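Local coordinates for carbohydrate kinase, FGGY (Rhodospirillum rubrum, PDB 3IFR), which probably phosphorylates D-xylulose at the expense of ATP, as a member of the FGGY family of carbohydrate kinases, at residues L263-I271 against V383-L394; C300-W310 against C343-K351. One frame throughout, in Å; residues are numbered along the deposited sequence.

Contact 1: residues L263-I271 against V383-L394; sequences LKFGGAGDI and VALAFRHHVAVL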
ATOM      1  N   LEU A 263       2.659  -8.019   7.529  1.00 23.23           N
ATOM      2  CA  LEU A 263       3.137  -6.923   8.334  1.00 22.19           C
ATOM      3  C   LEU A 263       4.357  -6.374   7.641  1.00 23.91           C
ATOM      4  O   LEU A 263       5.379  -7.058   7.562  1.00 24.78           O
ATOM      5  CB  LEU A 263       3.556  -7.448   9.688  1.00 25.11           C
ATOM      6  CG  LEU A 263       2.608  -7.527  10.868  1.00 26.51           C
ATOM      7  CD1 LEU A 263       1.116  -7.537  10.497  1.00 21.77           C
ATOM      8  CD2 LEU A 263       3.052  -8.741  11.611  1.00 21.81           C
ATOM      9  N   LYS A 264       4.268  -5.126   7.200  1.00 22.95           N
ATOM     10  CA  LYS A 264       5.247  -4.529   6.302  1.00 26.81           C
ATOM     11  C   LYS A 264       6.066  -3.544   7.095  1.00 28.50           C
ATOM     12  O   LYS A 264       5.569  -2.476   7.463  1.00 28.84           O
ATOM     13  CB  LYS A 264       4.505  -3.782   5.190  1.00 27.74           C
ATOM     14  CG  LYS A 264       5.218  -3.724   3.859  1.00 34.93           C
ATOM     15  CD  LYS A 264       4.219  -3.521   2.704  1.00 35.50           C
ATOM     16  CE  LYS A 264       4.943  -3.365   1.358  1.00 36.23           C
ATOM     17  NZ  LYS A 264       6.141  -2.481   1.489  1.00 40.76           N
ATOM     18  N   PHE A 265       7.307  -3.904   7.391  1.00 28.93           N
ATOM     19  CA  PHE A 265       8.185  -2.997   8.135  1.00 29.02           C
ATOM     20  C   PHE A 265       8.956  -2.043   7.212  1.00 28.02           C
ATOM     21  O   PHE A 265      10.167  -2.138   7.069  1.00 28.52           O
ATOM     22  CB  PHE A 265       9.118  -3.794   9.039  1.00 27.19           C
ATOM     23  CG  PHE A 265       8.401  -4.482  10.140  1.00 29.13           C
ATOM     24  CD1 PHE A 265       8.304  -3.891  11.389  1.00 27.85           C
ATOM     25  CD2 PHE A 265       7.765  -5.691   9.915  1.00 24.26           C
ATOM     26  CE1 PHE A 265       7.623  -4.517  12.386  1.00 25.71           C
ATOM     27  CE2 PHE A 265       7.078  -6.306  10.900  1.00 24.01           C
ATOM     28  CZ  PHE A 265       6.994  -5.730  12.127  1.00 27.34           C
ATOM     29  N   GLY A 266       8.209  -1.150   6.569  1.00 32.53           N
ATOM     30  CA  GLY A 266       8.746  -0.119   5.682  1.00 33.84           C
ATOM     31  C   GLY A 266       8.949   1.192   6.428  1.00 31.32           C
ATOM     32  O   GLY A 266       8.787   1.265   7.652  1.00 33.99           O
ATOM     33  N   GLY A 267       9.304   2.233   5.703  1.00 31.20           N
ATOM     34  CA  GLY A 267       9.507   3.520   6.329  1.00 29.90           C
ATOM     35  C   GLY A 267       8.273   3.875   7.118  1.00 33.89           C
ATOM     36  O   GLY A 267       8.356   4.278   8.278  1.00 31.20           O
ATOM     37  N   ALA A 268       7.125   3.718   6.454  1.00 39.53           N
ATOM     38  CA  ALA A 268       5.815   3.701   7.095  1.00 36.42           C
ATOM     39  C   ALA A 268       5.334   2.260   7.104  1.00 37.15           C
ATOM     40  O   ALA A 268       5.594   1.492   6.162  1.00 40.89           O
ATOM     41  CB  ALA A 268       4.865   4.548   6.322  1.00 37.12           C
ATOM     42  N   GLY A 269       4.624   1.874   8.141  1.00 33.89           N
ATOM     43  CA  GLY A 269       4.241   0.470   8.255  1.00 35.20           C
ATOM     44  C   GLY A 269       2.872   0.235   7.659  1.00 35.94           C
ATOM     45  O   GLY A 269       2.031   1.139   7.660  1.00 41.24           O
ATOM     46  N   ASP A 270       2.654  -0.950   7.106  1.00 32.03           N
ATOM     47  CA  ASP A 270       1.340  -1.316   6.589  1.00 28.23           C
ATOM     48  C   ASP A 270       0.937  -2.605   7.206  1.00 26.93           C
ATOM     49  O   ASP A 270       1.788  -3.427   7.566  1.00 22.33           O
ATOM     50  CB  ASP A 270       1.355  -1.556   5.080  1.00 30.01           C
ATOM     51  CG  ASP A 270       1.448  -0.278   4.287  1.00 39.08           C
ATOM     52  OD1 ASP A 270       0.464   0.051   3.577  1.00 44.06           O
ATOM     53  OD2 ASP A 270       2.495   0.404   4.381  1.00 38.36           O
ATOM     54  N   ILE A 271      -0.371  -2.815   7.269  1.00 25.44           N
ATOM     55  CA  ILE A 271      -0.874  -4.116   7.623  1.00 24.36           C
ATOM     56  C   ILE A 271      -2.008  -4.444   6.673  1.00 23.12           C
ATOM     57  O   ILE A 271      -2.900  -3.634   6.476  1.00 23.60           O
ATOM     58  CB  ILE A 271      -1.277  -4.142   9.111  1.00 26.46           C
ATOM     59  CG1 ILE A 271      -1.954  -5.460   9.480  1.00 21.64           C
ATOM     60  CG2 ILE A 271      -2.151  -2.922   9.471  1.00 22.99           C
ATOM     61  CD1 ILE A 271      -2.201  -5.536  10.979  1.00 23.15           C
ATOM     62  N   VAL A 383       6.586  -0.076  18.396  1.00 21.82           N
ATOM     63  CA  VAL A 383       6.118  -0.281  17.033  1.00 23.03           C
ATOM     64  C   VAL A 383       5.381  -1.595  16.951  1.00 22.93           C
ATOM     65  O   VAL A 383       4.297  -1.655  16.370  1.00 25.40           O
ATOM     66  CB  VAL A 383       7.254  -0.188  15.986  1.00 23.58           C
ATOM     67  CG1 VAL A 383       6.863  -0.841  14.657  1.00 23.16           C
ATOM     68  CG2 VAL A 383       7.606   1.241  15.788  1.00 21.89           C
ATOM     69  N   ALA A 384       5.954  -2.639  17.548  1.00 23.18           N
ATOM     70  CA  ALA A 384       5.302  -3.964  17.618  1.00 24.14           C
ATOM     71  C   ALA A 384       3.918  -3.839  18.200  1.00 24.04           C
ATOM     72  O   ALA A 384       2.948  -4.375  17.669  1.00 22.54           O
ATOM     73  CB  ALA A 384       6.101  -4.909  18.483  1.00 22.73           C
ATOM     74  N   LEU A 385       3.848  -3.136  19.316  1.00 22.68           N
ATOM     75  CA  LEU A 385       2.608  -2.936  20.031  1.00 23.95           C
ATOM     76  C   LEU A 385       1.523  -2.270  19.208  1.00 22.99           C
ATOM     77  O   LEU A 385       0.334  -2.609  19.340  1.00 24.33           O
ATOM     78  CB  LEU A 385       2.878  -2.073  21.245  1.00 24.77           C
ATOM     79  CG  LEU A 385       2.835  -2.717  22.618  1.00 23.25           C
ATOM     80  CD1 LEU A 385       2.845  -4.236  22.566  1.00 21.75           C
ATOM     81  CD2 LEU A 385       4.007  -2.128  23.382  1.00 23.61           C
ATOM     82  N   ALA A 386       1.918  -1.313  18.385  1.00 20.43           N
ATOM     83  CA  ALA A 386       0.966  -0.650  17.493  1.00 24.17           C
ATOM     84  C   ALA A 386       0.485  -1.638  16.447  1.00 25.90           C
ATOM     85  O   ALA A 386      -0.673  -1.588  16.028  1.00 25.05           O
ATOM     86  CB  ALA A 386       1.569   0.560  16.812  1.00 20.64           C
ATOM     87  N   PHE A 387       1.386  -2.507  16.001  1.00 21.33           N
ATOM     88  CA  PHE A 387       0.994  -3.559  15.081  1.00 25.46           C
ATOM     89  C   PHE A 387      -0.016  -4.490  15.755  1.00 20.00           C
ATOM     90  O   PHE A 387      -1.008  -4.874  15.167  1.00 19.34           O
ATOM     91  CB  PHE A 387       2.221  -4.338  14.575  1.00 22.82           C
ATOM     92  CG  PHE A 387       2.753  -3.827  13.277  1.00 26.01           C
ATOM     93  CD1 PHE A 387       1.953  -3.808  12.161  1.00 21.96           C
ATOM     94  CD2 PHE A 387       4.060  -3.342  13.174  1.00 27.78           C
ATOM     95  CE1 PHE A 387       2.426  -3.344  10.956  1.00 25.62           C
ATOM     96  CE2 PHE A 387       4.541  -2.879  11.960  1.00 27.05           C
ATOM     97  CZ  PHE A 387       3.713  -2.887  10.849  1.00 27.29           C
ATOM     98  N   ARG A 388       0.247  -4.845  16.999  1.00 21.32           N
ATOM     99  CA  ARG A 388      -0.687  -5.677  17.753  1.00 23.52           C
ATOM    100  C   ARG A 388      -2.098  -5.068  17.802  1.00 25.20           C
ATOM    101  O   ARG A 388      -3.104  -5.791  17.600  1.00 22.39           O
ATOM    102  CB  ARG A 388      -0.177  -5.913  19.163  1.00 23.23           C
ATOM    103  CG  ARG A 388      -1.185  -6.633  20.081  1.00 24.23           C
ATOM    104  CD  ARG A 388      -0.494  -7.354  21.223  1.00 23.27           C
ATOM    105  NE  ARG A 388      -1.400  -7.697  22.329  1.00 27.79           N
ATOM    106  CZ  ARG A 388      -1.029  -8.337  23.447  1.00 27.24           C
ATOM    107  NH1 ARG A 388       0.230  -8.701  23.626  1.00 23.55           N
ATOM    108  NH2 ARG A 388      -1.915  -8.591  24.401  1.00 27.78           N
ATOM    109  N   HIS A 389      -2.147  -3.756  18.063  1.00 20.87           N
ATOM    110  CA  HIS A 389      -3.388  -3.012  18.176  1.00 23.26           C
ATOM    111  C   HIS A 389      -4.250  -3.127  16.896  1.00 23.46           C
ATOM    112  O   HIS A 389      -5.424  -3.539  16.958  1.00 23.48           O
ATOM    113  CB  HIS A 389      -3.111  -1.554  18.599  1.00 24.18           C
ATOM    114  CG  HIS A 389      -4.337  -0.722  18.750  1.00 26.10           C
ATOM    115  ND1 HIS A 389      -4.349   0.642  18.512  1.00 27.67           N
ATOM    116  CD2 HIS A 389      -5.613  -1.040  19.084  1.00 26.57           C
ATOM    117  CE1 HIS A 389      -5.559   1.116  18.708  1.00 24.84           C
ATOM    118  NE2 HIS A 389      -6.346   0.113  19.059  1.00 25.49           N
ATOM    119  N   HIS A 390      -3.670  -2.816  15.743  1.00 21.32           N
ATOM    120  CA  HIS A 390      -4.296  -3.165  14.470  1.00 22.84           C
ATOM    121  C   HIS A 390      -4.867  -4.598  14.407  1.00 22.91           C
ATOM    122  O   HIS A 390      -5.995  -4.814  13.941  1.00 22.37           O
ATOM    123  CB  HIS A 390      -3.311  -2.998  13.319  1.00 22.02           C
ATOM    124  CG  HIS A 390      -3.143  -1.587  12.884  1.00 29.04           C
ATOM    125  ND1 HIS A 390      -2.174  -0.759  13.411  1.00 35.73           N
ATOM    126  CD2 HIS A 390      -3.809  -0.844  11.966  1.00 28.02           C
ATOM    127  CE1 HIS A 390      -2.244   0.424  12.830  1.00 37.18           C
ATOM    128  NE2 HIS A 390      -3.238   0.396  11.956  1.00 36.93           N
ATOM    129  N   VAL A 391      -4.060  -5.572  14.809  1.00 20.74           N
ATOM    130  CA  VAL A 391      -4.483  -6.962  14.758  1.00 22.55           C
ATOM    131  C   VAL A 391      -5.740  -7.132  15.630  1.00 21.98           C
ATOM    132  O   VAL A 391      -6.716  -7.770  15.229  1.00 20.47           O
ATOM    133  CB  VAL A 391      -3.345  -7.929  15.236  1.00 24.23           C
ATOM    134  CG1 VAL A 391      -3.821  -9.383  15.225  1.00 18.26           C
ATOM    135  CG2 VAL A 391      -2.118  -7.782  14.345  1.00 24.23           C
ATOM    136  N   ALA A 392      -5.716  -6.528  16.814  1.00 22.78           N
ATOM    137  CA  ALA A 392      -6.845  -6.607  17.721  1.00 20.90           C
ATOM    138  C   ALA A 392      -8.046  -5.977  17.020  1.00 23.88           C
ATOM    139  O   ALA A 392      -9.178  -6.468  17.087  1.00 25.11           O
ATOM    140  CB  ALA A 392      -6.531  -5.875  19.072  1.00 20.29           C
ATOM    141  N   VAL A 393      -7.807  -4.868  16.341  1.00 23.04           N
ATOM    142  CA  VAL A 393      -8.914  -4.267  15.626  1.00 24.70           C
ATOM    143  C   VAL A 393      -9.420  -5.196  14.540  1.00 23.67           C
ATOM    144  O   VAL A 393     -10.624  -5.381  14.438  1.00 23.83           O
ATOM    145  CB  VAL A 393      -8.623  -2.830  15.158  1.00 24.85           C
ATOM    146  CG1 VAL A 393      -9.730  -2.304  14.257  1.00 28.48           C
ATOM    147  CG2 VAL A 393      -8.491  -1.945  16.380  1.00 26.48           C
ATOM    148  N   LEU A 394      -8.520  -5.783  13.747  1.00 21.11           N
ATOM    149  CA  LEU A 394      -8.944  -6.715  12.700  1.00 23.49           C
ATOM    150  C   LEU A 394      -9.858  -7.799  13.294  1.00 26.16           C
ATOM    151  O   LEU A 394     -10.974  -8.060  12.818  1.00 26.37           O
ATOM    152  CB  LEU A 394      -7.730  -7.399  12.056  1.00 23.83           C
ATOM    153  CG  LEU A 394      -6.933  -6.818  10.871  1.00 27.20           C
ATOM    154  CD1 LEU A 394      -7.737  -5.798  10.054  1.00 21.40           C
ATOM    155  CD2 LEU A 394      -5.577  -6.250  11.290  1.00 23.32           C
TER
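Ile271 and Phe387 hold a beta hairpin against a long helix in the C-terminal domain, an actin-like ATPase fold in which helices pack on a mixed sheet. The hairpin pairs strand 260-265 with strand 269-273, and helix 372-397 lies over one face of both. Strand 269-271 runs nearly with the helix, their axes at 24°, while strand 263-265 runs against it.

Ile271 reaches the helix with every side-chain atom. Its CB sits 4.2 Å from Phe387 CE1, at the edge of that ring. CG2 then turns to the imidazole, ending 3.6 Å from His390 CD2, in an oblique approach to the ring. The other branch leaves anti to the backbone N (chi1 174°), and the chain continues extended along CG1 to CD1, which settles among His390 CB, Val391 CG2 and Leu394 CD2. Tip to tip with the leucine, Ile271 CD1 lies 3.5 Å from Leu394 CD2, tighter than usual for two methyl groups.

The Phe387 ring points between the two strands. Leu263 CG lies over one of its faces, 4.0 Å from Phe387 CD1. At the rim, Asp270 O meets Phe387 CE1 at 3.5 Å, in the ring plane. Phe265 faces this ring obliquely, planes at 50°, and presents its own face to Phe387 CE2, whereas Trp416 stands edge-to-face with Phe265. Gly269 CA passes 4.3 Å from Phe387 CZ.

His390 is fixed within its own helix, its ND1 donating to Ala386 O at 3.1 Å from above the carbonyl plane, while His390 N approaches the same oxygen from the opposite face.

Contact 2: residues C300-W310 against C343-K351; sequences CMAATGSALNW and CLPYFLGEK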
ATOM      1  N   CYS A 300      -2.205   1.469   7.902  1.00 36.71           N
ATOM      2  CA  CYS A 300      -0.921   2.068   7.669  1.00 34.39           C
ATOM      3  C   CYS A 300      -0.520   2.668   9.000  1.00 36.84           C
ATOM      4  O   CYS A 300      -1.367   3.168   9.722  1.00 40.89           O
ATOM      5  CB  CYS A 300      -1.101   3.174   6.639  1.00 36.23           C
ATOM      6  SG  CYS A 300       0.435   3.991   6.231  1.00 50.56           S
HETATM    7  N   MSE A 301       0.744   2.591   9.371  1.00 34.46           N
HETATM    8  CA  MSE A 301       1.183   3.451  10.449  1.00 40.80           C
HETATM    9  C   MSE A 301       2.255   4.421  10.010  1.00 40.94           C
HETATM   10  O   MSE A 301       3.284   4.044   9.435  1.00 45.15           O
HETATM   11  CB  MSE A 301       1.666   2.675  11.636  1.00 40.34           C
HETATM   12  CG  MSE A 301       0.577   2.016  12.413  1.00 48.66           C
HETATM   13 SE   MSE A 301       1.459   0.385  13.022  1.00 74.26          SE
HETATM   14  CE  MSE A 301       3.287   1.269  13.295  1.00 36.97           C
ATOM     15  N   ALA A 302       2.017   5.677  10.328  1.00 41.71           N
ATOM     16  CA  ALA A 302       2.839   6.734   9.805  1.00 42.06           C
ATOM     17  C   ALA A 302       4.327   6.566  10.174  1.00 42.68           C
ATOM     18  O   ALA A 302       5.200   6.725   9.316  1.00 46.97           O
ATOM     19  CB  ALA A 302       2.313   8.038  10.266  1.00 40.34           C
ATOM     20  N   ALA A 303       4.646   6.239  11.417  1.00 38.77           N
ATOM     21  CA  ALA A 303       6.063   6.232  11.769  1.00 37.96           C
ATOM     22  C   ALA A 303       6.508   4.837  12.130  1.00 39.04           C
ATOM     23  O   ALA A 303       6.146   4.342  13.190  1.00 41.85           O
ATOM     24  CB  ALA A 303       6.345   7.191  12.916  1.00 38.26           C
ATOM     25  N   THR A 304       7.294   4.206  11.255  1.00 36.89           N
ATOM     26  CA  THR A 304       7.778   2.843  11.469  1.00 34.11           C
ATOM     27  C   THR A 304       9.293   2.747  11.283  1.00 34.96           C
ATOM     28  O   THR A 304      10.057   2.938  12.237  1.00 34.45           O
ATOM     29  CB  THR A 304       7.050   1.854  10.558  1.00 32.82           C
ATOM     30  OG1 THR A 304       5.781   1.556  11.128  1.00 33.17           O
ATOM     31  CG2 THR A 304       7.806   0.578  10.431  1.00 31.96           C
ATOM     32  N   GLY A 305       9.746   2.432  10.080  1.00 32.78           N
ATOM     33  CA  GLY A 305      11.180   2.459   9.854  1.00 34.41           C
ATOM     34  C   GLY A 305      11.681   3.896   9.961  1.00 33.62           C
ATOM     35  O   GLY A 305      12.811   4.136  10.350  1.00 32.99           O
ATOM     36  N   SER A 306      10.827   4.852   9.596  1.00 34.58           N
ATOM     37  CA  SER A 306      11.140   6.277   9.723  1.00 33.19           C
ATOM     38  C   SER A 306      11.428   6.648  11.192  1.00 33.20           C
ATOM     39  O   SER A 306      12.367   7.388  11.498  1.00 31.09           O
ATOM     40  CB  SER A 306       9.970   7.110   9.204  1.00 28.98           C
ATOM     41  OG  SER A 306       8.920   7.085  10.154  1.00 31.86           O
ATOM     42  N   ALA A 307      10.634   6.117  12.109  1.00 30.75           N
ATOM     43  CA  ALA A 307      10.831   6.431  13.521  1.00 30.92           C
ATOM     44  C   ALA A 307      12.127   5.834  14.072  1.00 30.23           C
ATOM     45  O   ALA A 307      12.740   6.383  14.989  1.00 29.75           O
ATOM     46  CB  ALA A 307       9.638   5.983  14.332  1.00 32.86           C
ATOM     47  N   LEU A 308      12.543   4.707  13.509  1.00 31.40           N
ATOM     48  CA  LEU A 308      13.799   4.086  13.899  1.00 31.37           C
ATOM     49  C   LEU A 308      14.985   4.862  13.323  1.00 31.35           C
ATOM     50  O   LEU A 308      16.020   4.991  13.970  1.00 31.84           O
ATOM     51  CB  LEU A 308      13.857   2.622  13.446  1.00 28.10           C
ATOM     52  CG  LEU A 308      13.231   1.587  14.379  1.00 30.74           C
ATOM     53  CD1 LEU A 308      11.708   1.630  14.295  1.00 29.21           C
ATOM     54  CD2 LEU A 308      13.750   0.209  14.036  1.00 29.50           C
ATOM     55  N   ASN A 309      14.841   5.352  12.102  1.00 27.65           N
ATOM     56  CA  ASN A 309      15.908   6.103  11.488  1.00 32.52           C
ATOM     57  C   ASN A 309      16.167   7.386  12.303  1.00 33.68           C
ATOM     58  O   ASN A 309      17.304   7.718  12.626  1.00 29.30           O
ATOM     59  CB  ASN A 309      15.565   6.419  10.030  1.00 29.26           C
ATOM     60  CG  ASN A 309      15.619   5.190   9.138  1.00 36.81           C
ATOM     61  OD1 ASN A 309      16.522   4.356   9.261  1.00 39.84           O
ATOM     62  ND2 ASN A 309      14.640   5.057   8.244  1.00 41.74           N
ATOM     63  N   TRP A 310      15.088   8.099  12.619  1.00 31.24           N
ATOM     64  CA  TRP A 310      15.142   9.218  13.538  1.00 28.94           C
ATOM     65  C   TRP A 310      15.952   8.808  14.768  1.00 29.97           C
ATOM     66  O   TRP A 310      17.005   9.364  15.048  1.00 32.17           O
ATOM     67  CB  TRP A 310      13.718   9.624  13.928  1.00 28.17           C
ATOM     68  CG  TRP A 310      13.638  10.715  14.921  1.00 26.38           C
ATOM     69  CD1 TRP A 310      13.955  12.005  14.716  1.00 28.04           C
ATOM     70  CD2 TRP A 310      13.182  10.619  16.272  1.00 25.62           C
ATOM     71  NE1 TRP A 310      13.737  12.737  15.856  1.00 30.86           N
ATOM     72  CE2 TRP A 310      13.267  11.908  16.832  1.00 26.96           C
ATOM     73  CE3 TRP A 310      12.696   9.572  17.064  1.00 28.45           C
ATOM     74  CZ2 TRP A 310      12.901  12.186  18.157  1.00 26.39           C
ATOM     75  CZ3 TRP A 310      12.332   9.852  18.385  1.00 29.11           C
ATOM     76  CH2 TRP A 310      12.434  11.153  18.914  1.00 23.81           C
ATOM     77  N   CYS A 343       6.844   3.577  25.403  1.00 25.20           N
ATOM     78  CA  CYS A 343       6.866   4.541  24.308  1.00 24.61           C
ATOM     79  C   CYS A 343       5.560   4.568  23.459  1.00 27.62           C
ATOM     80  O   CYS A 343       5.020   3.521  23.088  1.00 25.54           O
ATOM     81  CB  CYS A 343       8.103   4.285  23.440  1.00 21.03           C
ATOM     82  SG  CYS A 343       8.105   4.969  21.787  1.00 25.18           S
ATOM     83  N   LEU A 344       5.044   5.769  23.190  1.00 24.73           N
ATOM     84  CA  LEU A 344       4.054   5.953  22.151  1.00 26.85           C
ATOM     85  C   LEU A 344       4.764   6.420  20.895  1.00 29.08           C
ATOM     86  O   LEU A 344       5.429   7.455  20.905  1.00 28.94           O
ATOM     87  CB  LEU A 344       3.045   7.008  22.572  1.00 28.60           C
ATOM     88  CG  LEU A 344       2.260   6.647  23.818  1.00 31.26           C
ATOM     89  CD1 LEU A 344       1.467   7.846  24.252  1.00 28.95           C
ATOM     90  CD2 LEU A 344       1.341   5.439  23.553  1.00 26.71           C
ATOM     91  N   PRO A 345       4.599   5.687  19.785  1.00 33.07           N
ATOM     92  CA  PRO A 345       5.399   5.950  18.579  1.00 29.31           C
ATOM     93  C   PRO A 345       4.704   6.817  17.545  1.00 29.49           C
ATOM     94  O   PRO A 345       4.846   6.529  16.356  1.00 30.15           O
ATOM     95  CB  PRO A 345       5.565   4.553  17.977  1.00 29.43           C
ATOM     96  CG  PRO A 345       4.399   3.722  18.584  1.00 28.18           C
ATOM     97  CD  PRO A 345       3.687   4.546  19.604  1.00 29.06           C
ATOM     98  N   TYR A 346       4.000   7.863  17.961  1.00 31.51           N
ATOM     99  CA  TYR A 346       3.261   8.706  17.015  1.00 33.23           C
ATOM    100  C   TYR A 346       3.949  10.044  16.630  1.00 35.39           C
ATOM    101  O   TYR A 346       3.440  11.148  16.908  1.00 36.93           O
ATOM    102  CB  TYR A 346       1.835   8.904  17.532  1.00 37.71           C
ATOM    103  CG  TYR A 346       1.212   7.617  18.070  1.00 34.21           C
ATOM    104  CD1 TYR A 346       1.190   6.456  17.301  1.00 33.21           C
ATOM    105  CD2 TYR A 346       0.657   7.567  19.343  1.00 32.82           C
ATOM    106  CE1 TYR A 346       0.628   5.287  17.783  1.00 33.34           C
ATOM    107  CE2 TYR A 346       0.102   6.398  19.843  1.00 35.35           C
ATOM    108  CZ  TYR A 346       0.090   5.260  19.060  1.00 34.52           C
ATOM    109  OH  TYR A 346      -0.475   4.101  19.550  1.00 32.33           O
ATOM    110  N   PHE A 347       5.081   9.926  15.939  1.00 32.64           N
ATOM    111  CA  PHE A 347       5.910  11.073  15.578  1.00 33.89           C
ATOM    112  C   PHE A 347       5.352  11.976  14.468  1.00 38.83           C
ATOM    113  O   PHE A 347       5.725  13.161  14.365  1.00 38.49           O
ATOM    114  CB  PHE A 347       7.322  10.591  15.246  1.00 34.05           C
ATOM    115  CG  PHE A 347       7.942   9.768  16.346  1.00 33.24           C
ATOM    116  CD1 PHE A 347       8.528  10.390  17.452  1.00 31.05           C
ATOM    117  CD2 PHE A 347       7.923   8.388  16.287  1.00 29.87           C
ATOM    118  CE1 PHE A 347       9.096   9.649  18.472  1.00 31.09           C
ATOM    119  CE2 PHE A 347       8.495   7.634  17.293  1.00 33.90           C
ATOM    120  CZ  PHE A 347       9.079   8.260  18.399  1.00 33.34           C
ATOM    121  N   LEU A 348       4.461  11.433  13.644  1.00 37.80           N
ATOM    122  CA  LEU A 348       3.781  12.229  12.617  1.00 42.73           C
ATOM    123  C   LEU A 348       2.301  12.323  12.940  1.00 46.46           C
ATOM    124  O   LEU A 348       1.499  12.798  12.139  1.00 54.81           O
ATOM    125  CB  LEU A 348       3.944  11.593  11.236  1.00 41.94           C
ATOM    126  CG  LEU A 348       5.294  11.773  10.546  1.00 45.15           C
ATOM    127  CD1 LEU A 348       6.408  12.070  11.553  1.00 42.21           C
ATOM    128  CD2 LEU A 348       5.637  10.553   9.695  1.00 40.83           C
ATOM    129  N   GLY A 349       1.944  11.886  14.130  1.00 45.06           N
ATOM    130  CA  GLY A 349       0.564  11.549  14.400  1.00 50.07           C
ATOM    131  C   GLY A 349       0.429  10.039  14.230  1.00 48.06           C
ATOM    132  O   GLY A 349       1.433   9.327  14.050  1.00 50.26           O
ATOM    133  N   GLU A 350      -0.812   9.563  14.289  1.00 49.09           N
ATOM    134  CA  GLU A 350      -1.156   8.156  14.167  1.00 47.46           C
ATOM    135  C   GLU A 350      -2.187   8.058  13.039  1.00 48.92           C
ATOM    136  O   GLU A 350      -2.517   9.066  12.432  1.00 50.79           O
ATOM    137  CB  GLU A 350      -1.749   7.656  15.493  1.00 46.22           C
ATOM    138  CG  GLU A 350      -2.663   6.431  15.378  1.00 49.02           C
ATOM    139  CD  GLU A 350      -3.500   6.202  16.635  1.00 52.16           C
ATOM    140  OE1 GLU A 350      -4.027   7.202  17.196  1.00 46.51           O
ATOM    141  OE2 GLU A 350      -3.622   5.017  17.049  1.00 47.53           O
ATOM    142  N   LYS A 351      -2.706   6.858  12.774  1.00 48.40           N
ATOM    143  CA  LYS A 351      -3.616   6.622  11.653  1.00 46.74           C
ATOM    144  C   LYS A 351      -4.505   5.404  11.909  1.00 40.02           C
ATOM    145  O   LYS A 351      -4.285   4.335  11.325  1.00 37.31           O
ATOM    146  CB  LYS A 351      -2.811   6.402  10.368  1.00 45.37           C
ATOM    147  CG  LYS A 351      -2.130   7.650   9.818  1.00 50.58           C
ATOM    148  CD  LYS A 351      -1.167   7.326   8.645  1.00 50.48           C
ATOM    149  CE  LYS A 351      -1.869   7.343   7.283  1.00 51.35           C
ATOM    150  NZ  LYS A 351      -2.165   8.728   6.802  1.00 57.95           N
TER
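Phe347 fills the angle between Ala303, Ala307 and Trp310, joining two parts of the C-terminal actin-like domain. One is the strand-loop-helix passage from edge strand 298-301 into helix 305-315; the other is the irregular, turning loop that follows strand 342-344 and runs past the helix start. The contact rests on apolar and van der Waals touches.

Packing is closest around the phenyl ring. Ala307 CB comes obliquely to within 3.5 Å of Phe347 CD2. Ala303 CB approaches the same carbon at 3.9 Å, but from the edge and in the ring plane, and it also rests against Pro345 O. Trp310 swings over from one turn further along the helix, its CG anti to the backbone N (chi1 177°), which lays the indole beside the phenyl and brings Trp310 CZ3 to 3.2 Å from Phe347 CE1. Phe347 CD1 lies over one face of the indole and Trp310 CE3 over one face of the phenyl, both offset toward the rim; the planes stand at 48° with centroids 4.7 Å apart, an oblique pair. This aromatic end is only partly enclosed, since Trp310 is solvent-exposed while Ala303 and Ala307 are buried.

Toward the strand the touches are longer and the partners more exposed. Leu348, also exposed, brings its CB to 4.0 Å from Ala302 CB and lays CD2 near Ala302 O. Gly349, with a positive phi of 97°, turns the loop in a conformation that suits glycine. Beyond it, the exposed Lys351 stem lies along Ala302, with Lys351 CD 3.9 Å from Ala302 CB; the chain bends only past CD. The four residues that follow are not modelled. At this loose end Lys351 CE stands 4.2 Å from Cys300 SG.

Overall arrangement
Contacts 1 and 2 each have one segment in the same six-stranded sheet, and the contact centres are about 11 Å apart. Strand 298-301 is the outer neighbour of strand 269-273, and the chain of contact 2 is nested in the loop that contact 1 closes. They meet directly through two probable backbone hydrogen bonds, Gly269 O to Met301 N at 2.6 Å and Gly267 O to Ser306 N at 2.9 Å; the first pairs the two strands, the second ties the hairpin turn to the start of helix 305-315. The Met301 side chain also touches His390 on the helix of contact 1. A phosphate ion, probably from the crystallisation liquor, lies about 5 Å from the Cys300 side chain.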